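Local coordinates for protein ComZ (Thermus thermophilus, PDB 6QVI) that is a competence-associated pilin with a beta-solenoid domain, probably serving as a DNA receptor at the pilus tip during natural transformation, at residues P318-M331 with T340-G352. Sequence-based numbering, arbitrary orientation.
Sequences PPNATLSPSCLQAM and TQSVDCTFTRLDG
Val343 packs against Ala330: both of its methyls, CG1 and CG2, lie 3.9 Å from Ala330 CB, and CG1 lies 4.2 Å from Cys327 CA. At Asp344 the carbonyl oxygen faces Cys327 CB. The carboxylate turns back on its own strand as an Asx turn, OD1 taking the backbone N of Thr346 on its anti side, tilted out of the carboxylate plane, and Thr346 OG1, at 2.7 Å, with its syn lone pair. Cys345 is joined covalently to Cys327, SG to SG, with the disulfide torsion at 99°; Cys327 SG reaches the strand by standing anti to its backbone N (chi1 171°). Met331 CE lies 3.7 Å from Cys345 SG. The disulfide fastens helix 325-329 to strand 343-348, which runs antiparallel to strands 354-355 and 357-360 in a mixed sheet, the centre of the contact lying about 33 Å from that of the chain. Leu323 CD2 approaches both the Thr346 carbonyl oxygen and Phe347 CD1. Over one face of the Phe347 ring sits Pro318, which follows a cis peptide bond; its CG makes a CH-pi contact 3.3 Å from the centroid, 9° off the normal. Ala321 CB meets Phe347 CD2 at 3.6 Å. Replacing Phe347 with an alanine would probably leave Pro318 without its aromatic partner and open a gap beside Ala321 and Leu323. At Thr348 the carbonyl oxygen lies 3.9 Å from Ala321 CB.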
# COMPACT_ATOMS: atom_id res chain seq x y z
N PRO A 318 -10.78 23.57 -15.21
CA PRO A 318 -9.63 24.40 -15.55
C PRO A 318 -10.00 25.85 -15.54
O PRO A 318 -10.89 26.24 -16.24
CB PRO A 318 -9.26 23.95 -16.94
CG PRO A 318 -10.49 23.37 -17.49
CD PRO A 318 -11.29 22.84 -16.37
N PRO A 319 -9.29 26.65 -14.78
CA PRO A 319 -9.64 28.06 -14.62
C PRO A 319 -9.28 28.93 -15.80
O PRO A 319 -9.80 30.05 -15.89
CB PRO A 319 -8.83 28.47 -13.37
CG PRO A 319 -7.64 27.56 -13.39
CD PRO A 319 -8.06 26.28 -14.06
N ASN A 320 -8.42 28.46 -16.71
CA ASN A 320 -7.96 29.22 -17.87
C ASN A 320 -8.13 28.42 -19.15
O ASN A 320 -7.41 28.63 -20.12
CB ASN A 320 -6.49 29.65 -17.72
CG ASN A 320 -6.25 30.47 -16.46
OD1 ASN A 320 -7.12 31.19 -15.98
ND2 ASN A 320 -5.03 30.36 -15.92
N ALA A 321 -9.10 27.52 -19.17
CA ALA A 321 -9.36 26.71 -20.35
C ALA A 321 -10.85 26.46 -20.40
O ALA A 321 -11.51 26.32 -19.37
CB ALA A 321 -8.57 25.39 -20.31
N THR A 322 -11.38 26.39 -21.62
CA THR A 322 -12.80 26.30 -21.87
C THR A 322 -13.30 24.86 -21.83
O THR A 322 -12.55 23.93 -22.11
CB THR A 322 -13.10 26.89 -23.23
OG1 THR A 322 -12.47 26.07 -24.22
CG2 THR A 322 -12.50 28.29 -23.29
N LEU A 323 -14.58 24.70 -21.46
CA LEU A 323 -15.25 23.41 -21.49
C LEU A 323 -16.35 23.39 -22.54
O LEU A 323 -16.85 24.43 -22.98
CB LEU A 323 -15.86 23.08 -20.12
CG LEU A 323 -14.93 22.63 -18.99
CD1 LEU A 323 -15.75 22.34 -17.74
CD2 LEU A 323 -14.07 21.41 -19.38
N SER A 324 -16.73 22.17 -22.95
CA SER A 324 -17.87 22.03 -23.85
C SER A 324 -19.17 21.93 -23.05
O SER A 324 -19.21 21.26 -22.01
CB SER A 324 -17.70 20.80 -24.75
OG SER A 324 -18.95 20.23 -25.10
N PRO A 325 -20.24 22.57 -23.52
CA PRO A 325 -21.53 22.45 -22.81
C PRO A 325 -22.06 21.02 -22.72
O PRO A 325 -22.81 20.71 -21.79
CB PRO A 325 -22.47 23.35 -23.64
CG PRO A 325 -21.57 24.20 -24.50
CD PRO A 325 -20.35 23.38 -24.75
N SER A 326 -21.74 20.14 -23.68
CA SER A 326 -22.05 18.72 -23.54
C SER A 326 -21.60 18.20 -22.17
O SER A 326 -22.32 17.45 -21.50
CB SER A 326 -21.39 17.89 -24.64
OG SER A 326 -19.99 18.08 -24.66
N CYS A 327 -20.37 18.56 -21.78
CA CYS A 327 -19.82 18.08 -20.52
C CYS A 327 -20.70 18.49 -19.35
O CYS A 327 -21.11 17.65 -18.54
CB CYS A 327 -18.38 18.59 -20.36
SG CYS A 327 -17.63 18.27 -18.72
N LEU A 328 -20.99 19.79 -19.23
CA LEU A 328 -21.80 20.27 -18.11
C LEU A 328 -23.26 19.82 -18.19
O LEU A 328 -23.90 19.67 -17.14
CB LEU A 328 -21.69 21.80 -17.99
CG LEU A 328 -20.33 22.25 -17.42
CD1 LEU A 328 -19.98 23.71 -17.71
CD2 LEU A 328 -20.24 21.97 -15.93
N GLN A 329 -23.81 19.61 -19.40
CA GLN A 329 -25.16 19.07 -19.51
C GLN A 329 -25.27 17.73 -18.79
O GLN A 329 -26.27 17.45 -18.13
CB GLN A 329 -25.55 18.93 -20.99
CG GLN A 329 -25.99 20.22 -21.77
CD GLN A 329 -27.53 20.46 -21.78
OE1 GLN A 329 -28.31 19.64 -21.27
NE2 GLN A 329 -27.97 21.58 -22.38
N ALA A 330 -24.23 16.89 -18.89
CA ALA A 330 -24.34 15.53 -18.36
C ALA A 330 -24.54 15.49 -16.84
O ALA A 330 -25.01 14.46 -16.32
CB ALA A 330 -23.10 14.73 -18.76
N MET A 331 -24.15 16.51 -16.13
CA MET A 331 -24.25 16.44 -14.70
C MET A 331 -25.25 17.34 -14.12
O MET A 331 -25.26 17.56 -12.94
CB MET A 331 -22.92 16.83 -14.10
CG MET A 331 -21.80 16.35 -14.96
SD MET A 331 -20.27 16.82 -14.24
CE MET A 331 -19.23 16.46 -15.62
N THR A 340 -25.26 5.26 -22.57
CA THR A 340 -25.29 5.19 -24.03
C THR A 340 -25.08 6.53 -24.78
O THR A 340 -25.25 6.55 -26.01
CB THR A 340 -26.60 4.55 -24.48
OG1 THR A 340 -26.64 4.47 -25.91
CG2 THR A 340 -27.79 5.33 -23.95
N GLN A 341 -24.85 7.65 -24.12
CA GLN A 341 -24.56 8.86 -24.89
C GLN A 341 -23.20 9.43 -24.51
O GLN A 341 -22.94 9.69 -23.33
CB GLN A 341 -25.65 9.92 -24.78
CG GLN A 341 -25.27 11.09 -25.67
CD GLN A 341 -25.54 10.83 -27.16
OE1 GLN A 341 -26.47 10.12 -27.56
NE2 GLN A 341 -24.65 11.40 -28.01
N SER A 342 -22.35 9.61 -25.52
CA SER A 342 -20.99 10.07 -25.30
C SER A 342 -20.94 11.44 -24.65
O SER A 342 -21.76 12.33 -24.93
CB SER A 342 -20.22 10.12 -26.63
OG SER A 342 -20.08 8.83 -27.20
N VAL A 343 -19.95 11.61 -23.78
CA VAL A 343 -19.76 12.85 -23.05
C VAL A 343 -18.29 13.20 -23.14
O VAL A 343 -17.43 12.36 -22.84
CB VAL A 343 -20.21 12.68 -21.58
CG1 VAL A 343 -19.87 13.92 -20.78
CG2 VAL A 343 -21.70 12.36 -21.53
N ASP A 344 -18.00 14.44 -23.53
CA ASP A 344 -16.63 14.90 -23.73
C ASP A 344 -16.35 15.98 -22.68
O ASP A 344 -16.69 17.15 -22.87
CB ASP A 344 -16.44 15.41 -25.15
CG ASP A 344 -14.98 15.77 -25.47
OD1 ASP A 344 -14.14 15.82 -24.55
OD2 ASP A 344 -14.67 16.02 -26.66
N CYS A 345 -15.71 15.60 -21.58
CA CYS A 345 -15.27 16.58 -20.59
C CYS A 345 -13.80 16.89 -20.71
O CYS A 345 -13.12 17.01 -19.69
CB CYS A 345 -15.58 16.12 -19.18
SG CYS A 345 -17.30 16.26 -18.76
N THR A 346 -13.26 17.01 -21.92
CA THR A 346 -11.86 17.36 -22.03
C THR A 346 -11.69 18.83 -22.38
O THR A 346 -12.63 19.50 -22.83
CB THR A 346 -11.14 16.49 -23.06
OG1 THR A 346 -11.63 16.78 -24.38
CG2 THR A 346 -11.34 15.01 -22.74
N PHE A 347 -10.48 19.32 -22.16
CA PHE A 347 -10.10 20.68 -22.49
C PHE A 347 -8.64 20.65 -22.90
O PHE A 347 -7.90 19.72 -22.56
CB PHE A 347 -10.33 21.64 -21.31
CG PHE A 347 -9.52 21.30 -20.10
CD1 PHE A 347 -10.02 20.44 -19.13
CD2 PHE A 347 -8.23 21.82 -19.93
CE1 PHE A 347 -9.27 20.11 -18.00
CE2 PHE A 347 -7.47 21.49 -18.81
CZ PHE A 347 -7.99 20.64 -17.84
N THR A 348 -8.17 21.69 -23.56
CA THR A 348 -6.79 21.70 -23.97
C THR A 348 -6.05 22.80 -23.29
O THR A 348 -6.48 23.92 -23.29
CB THR A 348 -6.68 22.04 -25.43
OG1 THR A 348 -7.19 23.35 -25.60
CG2 THR A 348 -7.49 21.08 -26.22
N ARG A 349 -4.89 22.46 -22.77
CA ARG A 349 -4.08 23.42 -22.08
C ARG A 349 -3.30 24.33 -22.99
O ARG A 349 -3.30 24.20 -24.20
CB ARG A 349 -3.07 22.72 -21.18
CG ARG A 349 -3.69 21.76 -20.20
CD ARG A 349 -2.90 21.69 -18.91
NE ARG A 349 -3.42 20.62 -18.08
CZ ARG A 349 -3.61 19.39 -18.53
NH1 ARG A 349 -3.32 19.10 -19.77
NH2 ARG A 349 -4.10 18.46 -17.73
N LEU A 350 -2.61 25.25 -22.35
CA LEU A 350 -1.77 26.23 -22.98
C LEU A 350 -0.81 25.55 -23.91
O LEU A 350 -0.76 25.86 -25.08
CB LEU A 350 -0.98 26.96 -21.90
CG LEU A 350 -1.35 26.58 -20.46
CD1 LEU A 350 -0.46 27.23 -19.41
CD2 LEU A 350 -2.81 26.87 -20.17
N ASP A 351 -0.09 24.57 -23.38
CA ASP A 351 0.91 23.83 -24.13
C ASP A 351 0.43 22.66 -24.98
O ASP A 351 1.20 21.76 -25.26
CB ASP A 351 2.00 23.31 -23.20
CG ASP A 351 1.65 23.47 -21.74
OD1 ASP A 351 2.44 23.02 -20.89
OD2 ASP A 351 0.59 24.04 -21.44
N GLY A 352 -0.82 22.66 -25.39
CA GLY A 352 -1.31 21.59 -26.23
C GLY A 352 -1.53 20.26 -25.56
O GLY A 352 -1.62 19.24 -26.22